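Local coordinates for Pyrsv_gp04 (Pyrobaculum spherical virus, PDB 2VXZ), which is of unknown function but carries a winged-helix-like fold and probably acts as a DNA-binding transcriptional regulator of the virus, at residues G52-V57 against A63-S68. Numbering follows the deposited sequence. Where two conformers were deposited one is given.
Sequences GRVTRV and ALVCLS
The carbonyl oxygen of C66 takes the N-H of T55 at 2.7 Å (163° at the hydrogen) and also meets the CA of V54 at 3.1 Å in a C-H...O contact. How an antiparallel hairpin is closed by paired backbone bonds can be followed from here: C66 N returns a bond to T55 O, and V57 and L64 form a second reciprocal pair, V57 N to L64 O being 2.8 Å long. R56 and V65 occupy the non-hydrogen-bonded position between them. Beyond the paired strands a water donates to both G52 O and L67 O.

The two faces differ. On one, V54 and V65 meet at an angle, CB of V54 lying 4.0 Å from CG1 of V65, and helices 7-20 and 38-50 cover this apolar patch. Farther along, R56 bends at chi3 (79°), which lays its guanidinium with one face over the methyl of A63, NH2 to CB 3.3 Å; the like charge of K42 is close, and E49 touches the side chain. On the other face V57 and L64 pack on Y72, and C66 is disulfide-linked to C24. A Schellman motif ends helix 38-50, with G52 at positive phi, and OG of S68 caps helix 69-89 by accepting a hydrogen bond from Q71 N. Helix 7-20, strand 25-26, helices 27-34 and 38-50, then hairpin 55-59/62-66, with 62-66 central and V65 backbone-bonded to K25, follow the order of a winged helix-turn-helix domain, this hairpin probably being the wing.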
ATOM      1  N   GLY A  52       5.507 -20.029  -6.148  1.00 22.15           N
ATOM      2  CA  GLY A  52       6.047 -19.713  -4.825  1.00 22.47           C
ATOM      3  C   GLY A  52       6.889 -18.439  -4.756  1.00 22.68           C
ATOM      4  O   GLY A  52       7.491 -18.157  -3.716  1.00 22.08           O
ATOM      5  N   ARG A  53       6.901 -17.657  -5.834  1.00 23.06           N
ATOM      6  CA  ARG A  53       7.785 -16.475  -5.949  1.00 23.64           C
ATOM      7  C   ARG A  53       7.210 -15.196  -5.355  1.00 24.02           C
ATOM      8  O   ARG A  53       7.959 -14.269  -5.040  1.00 24.08           O
ATOM      9  CB  ARG A  53       8.132 -16.198  -7.415  1.00 24.00           C
ATOM     10  CG  ARG A  53       8.848 -17.324  -8.148  1.00 26.46           C
ATOM     11  CD  ARG A  53      10.187 -17.697  -7.509  1.00 30.95           C
ATOM     12  NE  ARG A  53      11.155 -16.594  -7.440  1.00 33.55           N
ATOM     13  CZ  ARG A  53      12.110 -16.341  -8.344  1.00 34.54           C
ATOM     14  NH1 ARG A  53      12.235 -17.080  -9.439  1.00 36.49           N
ATOM     15  NH2 ARG A  53      12.950 -15.327  -8.154  1.00 34.04           N
ATOM     16  N   VAL A  54       5.892 -15.122  -5.228  1.00 24.16           N
ATOM     17  CA  VAL A  54       5.263 -13.994  -4.555  1.00 24.37           C
ATOM     18  C   VAL A  54       4.165 -14.477  -3.634  1.00 25.54           C
ATOM     19  O   VAL A  54       3.711 -15.628  -3.731  1.00 24.82           O
ATOM     20  CB  VAL A  54       4.646 -12.972  -5.539  1.00 24.68           C
ATOM     21  CG1 VAL A  54       5.683 -12.451  -6.512  1.00 24.80           C
ATOM     22  CG2 VAL A  54       3.447 -13.592  -6.276  1.00 22.87           C
ATOM     23  N   THR A  55       3.748 -13.581  -2.744  1.00 26.80           N
ATOM     24  CA  THR A  55       2.604 -13.785  -1.874  1.00 28.80           C
ATOM     25  C   THR A  55       1.659 -12.605  -2.056  1.00 29.09           C
ATOM     26  O   THR A  55       2.110 -11.471  -2.191  1.00 28.90           O
ATOM     27  CB  THR A  55       3.019 -13.818  -0.376  1.00 28.81           C
ATOM     28  OG1 THR A  55       4.140 -14.692  -0.198  1.00 31.92           O
ATOM     29  CG2 THR A  55       1.864 -14.293   0.477  1.00 29.46           C
ATOM     30  N   ARG A  56       0.356 -12.867  -2.049  1.00 30.02           N
ATOM     31  CA  ARG A  56      -0.639 -11.796  -2.080  1.00 30.68           C
ATOM     32  C   ARG A  56      -1.181 -11.610  -0.687  1.00 31.03           C
ATOM     33  O   ARG A  56      -1.672 -12.554  -0.088  1.00 30.69           O
ATOM     34  CB  ARG A  56      -1.796 -12.137  -3.018  1.00 30.98           C
ATOM     35  CG  ARG A  56      -1.411 -12.201  -4.470  1.00 31.69           C
ATOM     36  CD  ARG A  56      -2.607 -12.588  -5.332  1.00 32.76           C
ATOM     37  NE  ARG A  56      -3.492 -11.451  -5.572  1.00 32.64           N
ATOM     38  CZ  ARG A  56      -4.729 -11.310  -5.095  1.00 34.84           C
ATOM     39  NH1 ARG A  56      -5.288 -12.226  -4.319  1.00 35.56           N
ATOM     40  NH2 ARG A  56      -5.415 -10.220  -5.405  1.00 35.27           N
ATOM     41  N   VAL A  57      -1.080 -10.391  -0.172  1.00 31.70           N
ATOM     42  CA  VAL A  57      -1.588 -10.068   1.141  1.00 32.45           C
ATOM     43  C   VAL A  57      -2.717  -9.065   1.009  1.00 32.90           C
ATOM     44  O   VAL A  57      -2.543  -7.986   0.435  1.00 33.25           O
ATOM     45  CB  VAL A  57      -0.474  -9.507   2.036  1.00 32.58           C
ATOM     46  CG1 VAL A  57      -1.015  -9.171   3.418  1.00 33.02           C
ATOM     47  CG2 VAL A  57       0.654 -10.515   2.133  1.00 32.03           C
ATOM     48  N   ALA A  63      -4.908  -5.609  -2.820  1.00 34.53           N
ATOM     49  CA  ALA A  63      -4.019  -6.717  -2.506  1.00 33.25           C
ATOM     50  C   ALA A  63      -2.584  -6.232  -2.675  1.00 31.41           C
ATOM     51  O   ALA A  63      -2.257  -5.577  -3.657  1.00 32.34           O
ATOM     52  CB  ALA A  63      -4.300  -7.900  -3.413  1.00 33.57           C
ATOM     53  N   LEU A  64      -1.733  -6.519  -1.700  1.00 29.59           N
ATOM     54  CA  LEU A  64      -0.315  -6.218  -1.847  1.00 27.47           C
ATOM     55  C   LEU A  64       0.398  -7.449  -2.364  1.00 26.54           C
ATOM     56  O   LEU A  64       0.187  -8.553  -1.840  1.00 26.82           O
ATOM     57  CB  LEU A  64       0.305  -5.766  -0.522  1.00 28.05           C
ATOM     58  CG  LEU A  64      -0.005  -4.326  -0.116  1.00 27.54           C
ATOM     59  CD1 LEU A  64       0.260  -4.118   1.358  1.00 27.74           C
ATOM     60  CD2 LEU A  64       0.786  -3.338  -0.937  1.00 27.33           C
ATOM     61  N   VAL A  65       1.229  -7.257  -3.387  1.00 24.45           N
ATOM     62  CA  VAL A  65       2.060  -8.331  -3.947  1.00 24.30           C
ATOM     63  C   VAL A  65       3.452  -8.208  -3.350  1.00 23.53           C
ATOM     64  O   VAL A  65       4.077  -7.155  -3.456  1.00 22.35           O
ATOM     65  CB  VAL A  65       2.122  -8.249  -5.477  1.00 23.50           C
ATOM     66  CG1 VAL A  65       2.936  -9.417  -6.064  1.00 23.48           C
ATOM     67  CG2 VAL A  65       0.726  -8.220  -6.035  1.00 23.88           C
ATOM     68  N   CYS A  66       3.915  -9.289  -2.715  1.00 23.75           N
ATOM     69  CA  CYS A  66       5.157  -9.282  -1.946  0.50 23.62           C
ATOM     70  C   CYS A  66       6.021 -10.496  -2.313  1.00 24.02           C
ATOM     71  O   CYS A  66       5.486 -11.567  -2.599  1.00 24.30           O
ATOM     72  CB  CYS A  66       4.831  -9.323  -0.441  0.50 23.63           C
ATOM     73  SG  CYS A  66       3.328  -8.420   0.087  0.50 20.31           S
ATOM     74  N   LEU A  67       7.344 -10.341  -2.268  1.00 23.97           N
ATOM     75  CA  LEU A  67       8.255 -11.473  -2.494  1.00 24.32           C
ATOM     76  C   LEU A  67       8.243 -12.457  -1.322  1.00 24.21           C
ATOM     77  O   LEU A  67       8.591 -13.624  -1.476  1.00 24.71           O
ATOM     78  CB  LEU A  67       9.694 -10.993  -2.706  1.00 24.03           C
ATOM     79  CG  LEU A  67       9.969 -10.093  -3.910  1.00 25.25           C
ATOM     80  CD1 LEU A  67      11.440  -9.685  -3.903  1.00 24.95           C
ATOM     81  CD2 LEU A  67       9.579 -10.788  -5.221  1.00 24.33           C
ATOM     82  N   SER A  68       7.866 -11.973  -0.147  1.00 24.59           N
ATOM     83  CA  SER A  68       7.820 -12.795   1.053  1.00 24.63           C
ATOM     84  C   SER A  68       7.007 -12.088   2.121  1.00 25.23           C
ATOM     85  O   SER A  68       6.758 -10.883   2.021  1.00 23.76           O
ATOM     86  CB  SER A  68       9.230 -13.036   1.580  1.00 25.09           C
ATOM     87  OG  SER A  68       9.806 -11.835   2.054  1.00 24.73           O
TER
HETATM   88  O   HOH W   1       9.306 -16.459  -2.493  1.00 30.18           O